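Local coordinates for DisA protein (Sorangium cellulosum, PDB 6CCA) that probably transfers methyl groups to a carbon of the growing polyketide, making the gem-dimethyl group on the disorazol assembly line, at residues S84-A88 and A89-E93; R130-K134 and K135-E139; V211-D214 and A215-H219; T338-H342 and F343-S347. One frame throughout, in Å; residues are numbered along the deposited sequence.

In the fold
All four contacts are local, each joining neighbours along one turn, and they follow one another in series without nesting or crossing. Contact 1 turns edge strand 85-87 into helix 88-95. Contact 2, about 21 Å away between centres, starts helix 135-146 after the loop that leaves strand 124-127 of the same small antiparallel sheet. Contact 3 is on the opposite side of the chain's centre, about 60 Å from contact 1 between centres, where helix 196-216 finishes ahead of strand 226-231. Contact 4 returns towards the middle: the loop after strand 330-337 turns into helix 342-346, tying the large mixed sheet to helices of the N-terminal part.

Contact 1: residues S84-A88 and A89-E93; sequences SAESA and ATLRE
Ser87 meets Thr90 as the N-cap residue of helix 88-95, where an edge strand of a small antiparallel sheet turns directly into a helix. The order of elements, strand 85-87, two helices and then the hairpin of strands 118-121 and 124-127, is consistent with a winged-helix topology. Along the helix, Ala89 comes first: its CB rests 3.8 Å from Ser87 OG, and its N-H is taken by Asp123 OD1. Thr90 follows with a double grip. Its N donates to Ser87 OG at 2.9 Å and nearly straight (165°), the capping bond proper, and Thr90 OG1 donates to the same OG, also at 2.9 Å. Ser87 places that oxygen anti to its own backbone N (chi1 152°), over the helix start, and a further bond to Asp123 OD2, in the turn of the 118-121/124-127 hairpin, also holds the hydroxyl. Leu91 then begins the regular helical pattern, its N reaching Ser87 O at 2.8 Å. The leucine side chain is buried against Phe79 and Tyr105; its CD1 also passes obliquely by Glu86 OE1 at 4.2 Å, a carboxylate that pairs with Arg94 further along the helix. Arg92 closes the turn: its N donates to Ala88 O at 3.0 Å, and that oxygen also bonds Tyr105 OH, while Arg92 CB lies 3.5 Å from Ala88 O.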
loop_
_atom_site.group_PDB
_atom_site.type_symbol
_atom_site.label_atom_id
_atom_site.label_comp_id
_atom_site.label_asym_id
_atom_site.label_seq_id
_atom_site.Cartn_x
_atom_site.Cartn_y
_atom_site.Cartn_z
ATOM N N SER A 84 -20.123 16.820 26.317
ATOM C CA SER A 84 -21.124 17.192 25.404
ATOM C C SER A 84 -21.526 15.865 24.638
ATOM O O SER A 84 -20.706 14.909 24.561
ATOM C CB SER A 84 -20.564 18.318 24.553
ATOM O OG SER A 84 -21.010 18.152 23.273
ATOM N N ALA A 85 -22.774 15.795 24.142
ATOM C CA ALA A 85 -23.254 14.606 23.487
ATOM C C ALA A 85 -23.813 15.004 22.159
ATOM O O ALA A 85 -24.385 16.083 22.011
ATOM C CB ALA A 85 -24.278 13.876 24.351
ATOM N N GLU A 86 -23.593 14.162 21.169
ATOM C CA GLU A 86 -24.039 14.448 19.800
ATOM C C GLU A 86 -24.634 13.173 19.251
ATOM O O GLU A 86 -24.323 12.080 19.707
ATOM C CB GLU A 86 -22.847 14.788 18.882
ATOM C CG GLU A 86 -21.921 15.935 19.308
ATOM C CD GLU A 86 -22.506 17.274 18.952
ATOM O OE1 GLU A 86 -23.433 17.287 18.101
ATOM O OE2 GLU A 86 -22.056 18.293 19.533
ATOM N N SER A 87 -25.521 13.336 18.297
ATOM C CA SER A 87 -25.869 12.261 17.430
ATOM C C SER A 87 -24.849 12.249 16.268
ATOM O O SER A 87 -24.747 13.224 15.539
ATOM C CB SER A 87 -27.267 12.482 16.874
ATOM O OG SER A 87 -27.407 11.864 15.608
ATOM N N ALA A 88 -24.188 11.103 16.083
ATOM C CA ALA A 88 -23.364 10.818 14.908
ATOM C C ALA A 88 -24.067 11.152 13.601
ATOM O O ALA A 88 -23.488 11.824 12.733
ATOM C CB ALA A 88 -22.924 9.365 14.902
ATOM N N ALA A 89 -25.321 10.711 13.463
ATOM C CA ALA A 89 -26.065 10.952 12.239
ATOM C C ALA A 89 -26.329 12.442 12.046
ATOM O O ALA A 89 -26.162 12.959 10.923
ATOM C CB ALA A 89 -27.357 10.153 12.224
ATOM N N THR A 90 -26.680 13.132 13.128
ATOM C CA THR A 90 -26.948 14.555 13.056
ATOM C C THR A 90 -25.702 15.370 12.761
ATOM O O THR A 90 -25.697 16.265 11.903
ATOM C CB THR A 90 -27.483 15.069 14.394
ATOM O OG1 THR A 90 -28.679 14.360 14.706
ATOM C CG2 THR A 90 -27.787 16.544 14.305
ATOM N N LEU A 91 -24.647 15.052 13.483
ATOM C CA LEU A 91 -23.361 15.680 13.266
ATOM C C LEU A 91 -22.861 15.531 11.837
ATOM O O LEU A 91 -22.452 16.473 11.268
ATOM C CB LEU A 91 -22.352 15.117 14.232
ATOM C CG LEU A 91 -20.962 15.719 14.274
ATOM C CD1 LEU A 91 -21.013 17.163 14.683
ATOM C CD2 LEU A 91 -20.041 14.928 15.153
ATOM N N ARG A 92 -22.913 14.346 11.271
ATOM C CA ARG A 92 -22.431 14.135 9.914
ATOM C C ARG A 92 -23.058 15.121 8.996
ATOM O O ARG A 92 -22.431 15.718 8.200
ATOM C CB ARG A 92 -22.759 12.738 9.453
ATOM C CG ARG A 92 -22.628 12.462 7.973
ATOM C CD ARG A 92 -22.368 10.993 7.797
ATOM N NE ARG A 92 -22.963 10.249 6.689
ATOM C CZ ARG A 92 -22.527 10.222 5.419
ATOM N NH1 ARG A 92 -21.544 10.995 5.014
ATOM N NH2 ARG A 92 -23.106 9.436 4.527
ATOM N N GLU A 93 -24.349 15.271 9.136
ATOM C CA GLU A 93 -25.139 16.199 8.298
ATOM C C GLU A 93 -24.785 17.605 8.615
ATOM O O GLU A 93 -24.581 18.419 7.737
ATOM C CB GLU A 93 -26.669 15.999 8.494
ATOM C CG GLU A 93 -27.157 14.542 8.373
ATOM C CD GLU A 93 -26.506 13.740 7.237
ATOM O OE1 GLU A 93 -26.145 14.354 6.209
ATOM O OE2 GLU A 93 -26.372 12.493 7.349
#

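Contact 2: residues R130-K134 and K135-E139; sequences RVTPK and KHEVE
Lys134 and Val138 form the first backbone link between the loop 130-134 and the helix 135-139, Val138 N meeting Lys134 O at 2.9 Å with an almost straight N-H (175°). A second link is indirect: water 1 donates to Pro133 O at 2.7 Å and accepts from Glu137 N, so one solvent molecule joins the incoming chain to an early N-H of the helix. Gln74 of helix 55-75 also holds the loop, its amide bonding Thr132 O and Lys134 N. Among the side chains, Lys134 and Glu137 dominate. Lys134 sends CG anti to its carbonyl carbon and then bends at chi2 (-70°), which lets the chain run alongside the helix start, and the extended Glu137 side chain reaches out to meet it. NZ joins Glu137 OE1 at 2.9 Å in a salt bridge, on the syn lone pair of the carboxylate, and Lys134 CD lies beside the same oxygen at 3.5 Å. Tyr117 OH is a second partner of the buried ammonium group, so its charge is not left to the glutamate alone. On another side of the turn, Val138 puts CG2 3.5 Å from Lys134 O and packs its own side chain on Cys71. This is the opening turn of helix 135-146, with an i to i+3 lysine-glutamate salt bridge and a bridging water at its N-terminal end.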
loop_
_atom_site.group_PDB
_atom_site.type_symbol
_atom_site.label_atom_id
_atom_site.label_comp_id
_atom_site.label_asym_id
_atom_site.label_seq_id
_atom_site.Cartn_x
_atom_site.Cartn_y
_atom_site.Cartn_z
ATOM N N ARG A 130 -10.779 13.682 28.444
ATOM C CA ARG A 130 -9.521 13.870 27.734
ATOM C C ARG A 130 -9.635 14.953 26.665
ATOM O O ARG A 130 -8.623 15.457 26.177
ATOM C CB ARG A 130 -9.064 12.555 27.100
ATOM C CG ARG A 130 -7.825 11.953 27.744
ATOM C CD ARG A 130 -7.200 10.891 26.854
ATOM N NE ARG A 130 -5.882 11.288 26.371
ATOM C CZ ARG A 130 -5.365 10.903 25.208
ATOM N NH1 ARG A 130 -6.057 10.109 24.404
ATOM N NH2 ARG A 130 -4.155 11.314 24.851
ATOM N N VAL A 131 -10.863 15.313 26.300
ATOM C CA VAL A 131 -11.065 16.331 25.279
ATOM C C VAL A 131 -10.672 17.740 25.839
ATOM O O VAL A 131 -11.257 18.198 26.829
ATOM C CB VAL A 131 -12.492 16.286 24.744
ATOM C CG1 VAL A 131 -12.807 17.438 23.834
ATOM C CG2 VAL A 131 -12.748 14.998 23.992
ATOM N N THR A 132 -9.623 18.343 25.277
ATOM C CA THR A 132 -9.244 19.749 25.532
ATOM C C THR A 132 -9.000 20.452 24.156
ATOM O O THR A 132 -9.078 19.772 23.123
ATOM C CB THR A 132 -7.977 19.820 26.370
ATOM O OG1 THR A 132 -6.868 19.337 25.609
ATOM C CG2 THR A 132 -8.096 18.972 27.673
ATOM N N PRO A 133 -8.726 21.771 24.151
ATOM C CA PRO A 133 -8.434 22.462 22.880
ATOM C C PRO A 133 -7.084 21.982 22.344
ATOM O O PRO A 133 -6.069 22.067 23.008
ATOM C CB PRO A 133 -8.428 23.973 23.265
ATOM C CG PRO A 133 -9.248 23.996 24.580
ATOM C CD PRO A 133 -8.697 22.763 25.262
ATOM N N LYS A 134 -7.118 21.372 21.160
ATOM C CA LYS A 134 -5.921 20.750 20.614
ATOM C C LYS A 134 -5.086 21.644 19.672
ATOM O O LYS A 134 -3.920 21.327 19.407
ATOM C CB LYS A 134 -6.310 19.454 19.860
ATOM C CG LYS A 134 -6.799 18.385 20.806
ATOM C CD LYS A 134 -5.618 17.899 21.617
ATOM C CE LYS A 134 -5.989 16.989 22.749
ATOM N NZ LYS A 134 -4.768 16.367 23.393
ATOM N N LYS A 135 -5.655 22.747 19.223
ATOM C CA LYS A 135 -5.024 23.623 18.156
ATOM C C LYS A 135 -3.520 23.853 18.345
ATOM O O LYS A 135 -2.680 23.529 17.466
ATOM C CB LYS A 135 -5.761 24.988 18.118
ATOM C CG LYS A 135 -5.363 25.949 16.984
ATOM C CD LYS A 135 -6.172 25.704 15.715
ATOM C CE LYS A 135 -5.612 26.461 14.524
ATOM N NZ LYS A 135 -6.225 26.029 13.234
ATOM N N HIS A 136 -3.138 24.389 19.505
ATOM C CA HIS A 136 -1.757 24.747 19.719
ATOM C C HIS A 136 -0.887 23.530 19.969
ATOM O O HIS A 136 0.243 23.452 19.465
ATOM C CB HIS A 136 -1.643 25.834 20.832
ATOM C CG HIS A 136 -2.390 27.104 20.468
ATOM N ND1 HIS A 136 -3.471 27.574 21.191
ATOM C CD2 HIS A 136 -2.268 27.940 19.399
ATOM C CE1 HIS A 136 -3.967 28.649 20.604
ATOM N NE2 HIS A 136 -3.252 28.899 19.518
ATOM N N GLU A 137 -1.389 22.606 20.754
ATOM C CA GLU A 137 -0.680 21.383 21.086
ATOM C C GLU A 137 -0.236 20.624 19.827
ATOM O O GLU A 137 0.919 20.183 19.721
ATOM C CB GLU A 137 -1.577 20.422 21.852
ATOM C CG GLU A 137 -1.448 20.376 23.355
ATOM C CD GLU A 137 -2.598 19.519 23.934
ATOM O OE1 GLU A 137 -2.701 18.326 23.546
ATOM O OE2 GLU A 137 -3.447 20.056 24.690
ATOM N N VAL A 138 -1.177 20.413 18.949
ATOM C CA VAL A 138 -0.875 19.628 17.707
ATOM C C VAL A 138 0.108 20.303 16.802
ATOM O O VAL A 138 0.968 19.638 16.228
ATOM C CB VAL A 138 -2.120 19.107 16.909
ATOM C CG1 VAL A 138 -2.979 18.257 17.817
ATOM C CG2 VAL A 138 -2.899 20.226 16.194
ATOM N N GLU A 139 0.065 21.633 16.669
ATOM C CA GLU A 139 1.077 22.322 15.854
ATOM C C GLU A 139 2.489 22.214 16.402
ATOM O O GLU A 139 3.414 21.910 15.638
ATOM C CB GLU A 139 0.639 23.797 15.592
ATOM C CG GLU A 139 1.421 24.415 14.423
ATOM C CD GLU A 139 2.756 25.005 14.857
ATOM O OE1 GLU A 139 2.949 25.105 16.106
ATOM O OE2 GLU A 139 3.605 25.354 13.966
HETATM O O HOH W 1 -3.723 23.291 22.341
#

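Contact 3: residues V211-D214 and A215-H219; sequences VFLD and ARVPH
Phe212 offers one ring face to Arg216, whose CG sits over it 3.4 Å from CE1, so an aliphatic CH2 and not the charged end makes the closest approach. The two side chains run side by side in the same direction, yet the guanidinium stands nearly upright to the ring, 88° apart, with Phe212 CZ at its edge. Bends at chi2 (-72°) and chi3 steer the arginine past the phenyl group, to a salt bridge with Asp301 and a cation-pi contact with Phe30. The third flat group, the His219 ring, has Pro218 CB over one face and Ala215 O at its edge in plane, 3.4 Å from ND1 in a weak hydrogen bond. Behind these groups the backbone changes from helix to a 3-10 turn. Ala215 N and Arg216 N bond Val211 O and Phe212 O at 3.0 and 3.1 Å; Val217 N donates to Leu213 O at 2.9 Å, which Arg216 N also touches weakly. Pro218 has no N-H to continue the series, and its CD instead presses against Asp214 O at 3.2 Å. The last turns of helix 196-216 lie beside the mixed sheet, consistent with a Rossmann-like class I methyltransferase fold: Phe212, Leu213 and Arg216 cover Ile226 of strand 226-231, Phe212 meets Trp331 edge-to-face and reaches strand 300-306, and Val211 faces helix 34-41.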
loop_
_atom_site.group_PDB
_atom_site.type_symbol
_atom_site.label_atom_id
_atom_site.label_comp_id
_atom_site.label_asym_id
_atom_site.label_seq_id
_atom_site.Cartn_x
_atom_site.Cartn_y
_atom_site.Cartn_z
ATOM N N VAL A 211 17.135 -12.333 -6.895
ATOM C CA VAL A 211 17.297 -13.754 -6.512
ATOM C C VAL A 211 16.590 -14.649 -7.515
ATOM O O VAL A 211 17.098 -15.714 -7.966
ATOM C CB VAL A 211 16.825 -13.947 -5.066
ATOM C CG1 VAL A 211 16.479 -15.403 -4.745
ATOM C CG2 VAL A 211 17.888 -13.345 -4.165
ATOM N N PHE A 212 15.449 -14.198 -7.966
ATOM C CA PHE A 212 14.734 -14.952 -8.995
ATOM C C PHE A 212 15.566 -15.060 -10.261
ATOM O O PHE A 212 15.729 -16.170 -10.832
ATOM C CB PHE A 212 13.380 -14.307 -9.297
ATOM C CG PHE A 212 12.562 -15.097 -10.246
ATOM C CD1 PHE A 212 12.734 -14.991 -11.593
ATOM C CD2 PHE A 212 11.678 -16.056 -9.748
ATOM C CE1 PHE A 212 11.938 -15.765 -12.432
ATOM C CE2 PHE A 212 10.892 -16.818 -10.576
ATOM C CZ PHE A 212 11.042 -16.677 -11.932
ATOM N N LEU A 213 16.076 -13.945 -10.715
ATOM C CA LEU A 213 16.846 -13.919 -11.936
ATOM C C LEU A 213 18.097 -14.776 -11.810
ATOM O O LEU A 213 18.437 -15.476 -12.706
ATOM C CB LEU A 213 17.181 -12.499 -12.371
ATOM C CG LEU A 213 15.968 -11.755 -12.915
ATOM C CD1 LEU A 213 16.126 -10.259 -12.903
ATOM C CD2 LEU A 213 15.660 -12.193 -14.310
ATOM N N ASP A 214 18.748 -14.700 -10.678
ATOM C CA ASP A 214 19.957 -15.476 -10.470
ATOM C C ASP A 214 19.682 -16.951 -10.550
ATOM O O ASP A 214 20.472 -17.673 -11.024
ATOM C CB ASP A 214 20.572 -15.193 -9.129
ATOM C CG ASP A 214 21.328 -13.920 -9.100
ATOM O OD1 ASP A 214 21.679 -13.356 -10.146
ATOM O OD2 ASP A 214 21.555 -13.484 -7.985
ATOM N N ALA A 215 18.555 -17.383 -10.052
ATOM C CA ALA A 215 18.160 -18.768 -10.157
ATOM C C ALA A 215 17.798 -19.248 -11.556
ATOM O O ALA A 215 18.098 -20.339 -11.902
ATOM C CB ALA A 215 17.016 -19.052 -9.223
ATOM N N ARG A 216 17.141 -18.426 -12.339
ATOM C CA ARG A 216 16.620 -18.852 -13.617
ATOM C C ARG A 216 17.561 -18.608 -14.770
ATOM O O ARG A 216 17.580 -19.378 -15.719
ATOM C CB ARG A 216 15.361 -18.066 -13.972
ATOM C CG ARG A 216 14.177 -18.306 -13.059
ATOM C CD ARG A 216 13.493 -19.655 -13.179
ATOM N NE ARG A 216 13.565 -20.300 -14.481
ATOM C CZ ARG A 216 12.839 -20.013 -15.553
ATOM N NH1 ARG A 216 11.929 -19.022 -15.555
ATOM N NH2 ARG A 216 13.055 -20.729 -16.648
ATOM N N VAL A 217 18.274 -17.496 -14.745
ATOM C CA VAL A 217 19.062 -17.079 -15.926
ATOM C C VAL A 217 19.985 -18.199 -16.394
ATOM O O VAL A 217 20.029 -18.482 -17.602
ATOM C CB VAL A 217 19.860 -15.786 -15.682
ATOM C CG1 VAL A 217 21.053 -15.639 -16.612
ATOM C CG2 VAL A 217 18.921 -14.597 -15.867
ATOM N N PRO A 218 20.650 -18.878 -15.456
ATOM C CA PRO A 218 21.566 -19.939 -15.887
ATOM C C PRO A 218 20.925 -21.020 -16.719
ATOM O O PRO A 218 21.628 -21.648 -17.498
ATOM C CB PRO A 218 22.047 -20.537 -14.561
ATOM C CG PRO A 218 22.128 -19.332 -13.694
ATOM C CD PRO A 218 20.827 -18.605 -14.018
ATOM N N HIS A 219 19.622 -21.248 -16.544
ATOM C CA HIS A 219 18.929 -22.287 -17.253
ATOM C C HIS A 219 18.149 -21.842 -18.468
ATOM O O HIS A 219 17.465 -22.655 -19.077
ATOM C CB HIS A 219 18.062 -23.034 -16.290
ATOM C CG HIS A 219 18.838 -23.575 -15.148
ATOM N ND1 HIS A 219 18.811 -23.006 -13.889
ATOM C CD2 HIS A 219 19.738 -24.583 -15.087
ATOM C CE1 HIS A 219 19.632 -23.666 -13.089
ATOM N NE2 HIS A 219 20.200 -24.633 -13.789
#

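Contact 4: residues T338-H342 and F343-S347; sequences TRVVH and FLTLS
Val340 and Thr345 are brought together at a helix start that follows an inverse gamma turn, with water 2 bridging Val340 O, His342 ND1 and Thr345 OG1. Val340 is the middle residue of that turn, and Val341 next to it holds the N-cap position of helix 342-346. The water donates to Val340 O at 2.9 Å and pairs with His342 ND1 and Thr345 OG1, each at 2.8 Å; it approaches the imidazole at its edge, in plane. Three groups from the turn and the helix are thus held by one solvent molecule, and His342 NE2 has a further, weak bond to Glu66, which would help to set the ring's rotation. In the backbone, Val341 O accepts from two N-H groups, well from Thr345 N at 3.1 Å and only weakly from Leu344 N, and His342 O accepts from Leu346 N at 2.9 Å. As a piece of the fold, this is the exit of strand 330-337 from the mixed sheet, and the helix it enters lies against helices 55-75, 102-114 and 152-163. Apolar packing comes from Val341: chi1 -61° puts CG1 anti to the carbonyl carbon and leaves CG2 between the backbone N and the carbonyl carbon, where it meets Leu344 CG obliquely at 3.6 Å. Further along, Ser347 OG donates to Phe343 O at 2.7 Å and stands over one face of the Phe343 ring, near its rim.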
loop_
_atom_site.group_PDB
_atom_site.type_symbol
_atom_site.label_atom_id
_atom_site.label_comp_id
_atom_site.label_asym_id
_atom_site.label_seq_id
_atom_site.Cartn_x
_atom_site.Cartn_y
_atom_site.Cartn_z
ATOM N N THR A 338 0.280 -3.567 6.127
ATOM C CA THR A 338 -0.334 -4.687 6.822
ATOM C C THR A 338 -0.969 -4.379 8.197
ATOM O O THR A 338 -1.249 -5.313 8.968
ATOM C CB THR A 338 0.710 -5.806 6.950
ATOM O OG1 THR A 338 1.951 -5.294 7.454
ATOM C CG2 THR A 338 1.006 -6.400 5.575
ATOM N N ARG A 339 -1.192 -3.100 8.485
ATOM C CA ARG A 339 -1.874 -2.623 9.673
ATOM C C ARG A 339 -2.619 -1.372 9.237
ATOM O O ARG A 339 -2.122 -0.605 8.395
ATOM C CB ARG A 339 -0.839 -2.378 10.772
ATOM C CG ARG A 339 -1.428 -1.859 12.076
ATOM C CD ARG A 339 -0.386 -1.550 13.196
ATOM N NE ARG A 339 0.111 -2.794 13.740
ATOM C CZ ARG A 339 -0.619 -3.631 14.482
ATOM N NH1 ARG A 339 -1.863 -3.335 14.829
ATOM N NH2 ARG A 339 -0.091 -4.769 14.908
ATOM N N VAL A 340 -3.867 -1.193 9.729
ATOM C CA VAL A 340 -4.678 -0.073 9.350
ATOM C C VAL A 340 -4.220 1.131 10.216
ATOM O O VAL A 340 -4.951 1.610 11.070
ATOM C CB VAL A 340 -6.169 -0.284 9.617
ATOM C CG1 VAL A 340 -6.928 0.827 8.936
ATOM C CG2 VAL A 340 -6.692 -1.577 8.987
ATOM N N VAL A 341 -3.009 1.580 10.042
ATOM C CA VAL A 341 -2.513 2.763 10.799
ATOM C C VAL A 341 -3.314 4.052 10.512
ATOM O O VAL A 341 -3.816 4.291 9.385
ATOM C CB VAL A 341 -0.987 2.958 10.567
ATOM C CG1 VAL A 341 -0.252 1.727 11.072
ATOM C CG2 VAL A 341 -0.650 3.201 9.100
ATOM N N HIS A 342 -3.409 4.920 11.555
ATOM C CA HIS A 342 -4.216 6.131 11.457
ATOM C C HIS A 342 -3.661 7.063 10.380
ATOM O O HIS A 342 -4.406 7.758 9.675
ATOM C CB HIS A 342 -4.227 6.848 12.792
ATOM C CG HIS A 342 -4.787 6.034 13.908
ATOM N ND1 HIS A 342 -5.783 5.083 13.736
ATOM C CD2 HIS A 342 -4.523 6.062 15.240
ATOM C CE1 HIS A 342 -6.053 4.520 14.895
ATOM N NE2 HIS A 342 -5.314 5.107 15.821
ATOM N N PHE A 343 -2.358 7.020 10.197
ATOM C CA PHE A 343 -1.728 7.795 9.147
ATOM C C PHE A 343 -2.339 7.520 7.827
ATOM O O PHE A 343 -2.570 8.405 7.005
ATOM C CB PHE A 343 -0.209 7.489 9.064
ATOM C CG PHE A 343 0.387 7.963 7.751
ATOM C CD1 PHE A 343 0.608 9.328 7.540
ATOM C CD2 PHE A 343 0.608 7.092 6.712
ATOM C CE1 PHE A 343 1.098 9.834 6.310
ATOM C CE2 PHE A 343 1.055 7.551 5.465
ATOM C CZ PHE A 343 1.327 8.934 5.265
ATOM N N LEU A 344 -2.551 6.243 7.520
ATOM C CA LEU A 344 -3.188 5.874 6.269
ATOM C C LEU A 344 -4.656 6.239 6.200
ATOM O O LEU A 344 -5.168 6.736 5.159
ATOM C CB LEU A 344 -3.034 4.349 6.025
ATOM C CG LEU A 344 -1.578 3.935 5.751
ATOM C CD1 LEU A 344 -1.563 2.397 5.630
ATOM C CD2 LEU A 344 -1.027 4.555 4.475
ATOM N N THR A 345 -5.397 5.934 7.267
ATOM C CA THR A 345 -6.809 6.287 7.259
ATOM C C THR A 345 -7.016 7.772 6.923
ATOM O O THR A 345 -7.870 8.126 6.126
ATOM C CB THR A 345 -7.511 5.943 8.592
ATOM O OG1 THR A 345 -7.443 4.509 8.816
ATOM C CG2 THR A 345 -8.991 6.428 8.545
ATOM N N LEU A 346 -6.212 8.627 7.522
ATOM C CA LEU A 346 -6.369 10.088 7.335
ATOM C C LEU A 346 -5.978 10.580 5.936
ATOM O O LEU A 346 -6.577 11.531 5.469
ATOM C CB LEU A 346 -5.558 10.865 8.352
ATOM C CG LEU A 346 -6.010 10.773 9.773
ATOM C CD1 LEU A 346 -5.040 11.503 10.696
ATOM C CD2 LEU A 346 -7.400 11.346 9.825
ATOM N N SER A 347 -5.011 9.888 5.301
ATOM C CA SER A 347 -4.428 10.267 4.032
ATOM C C SER A 347 -4.951 9.433 2.879
ATOM O O SER A 347 -5.805 9.929 2.113
ATOM C CB SER A 347 -2.932 10.295 4.074
ATOM O OG SER A 347 -2.278 9.105 4.437
HETATM O O HOH W 2 -6.852 3.764 11.452
#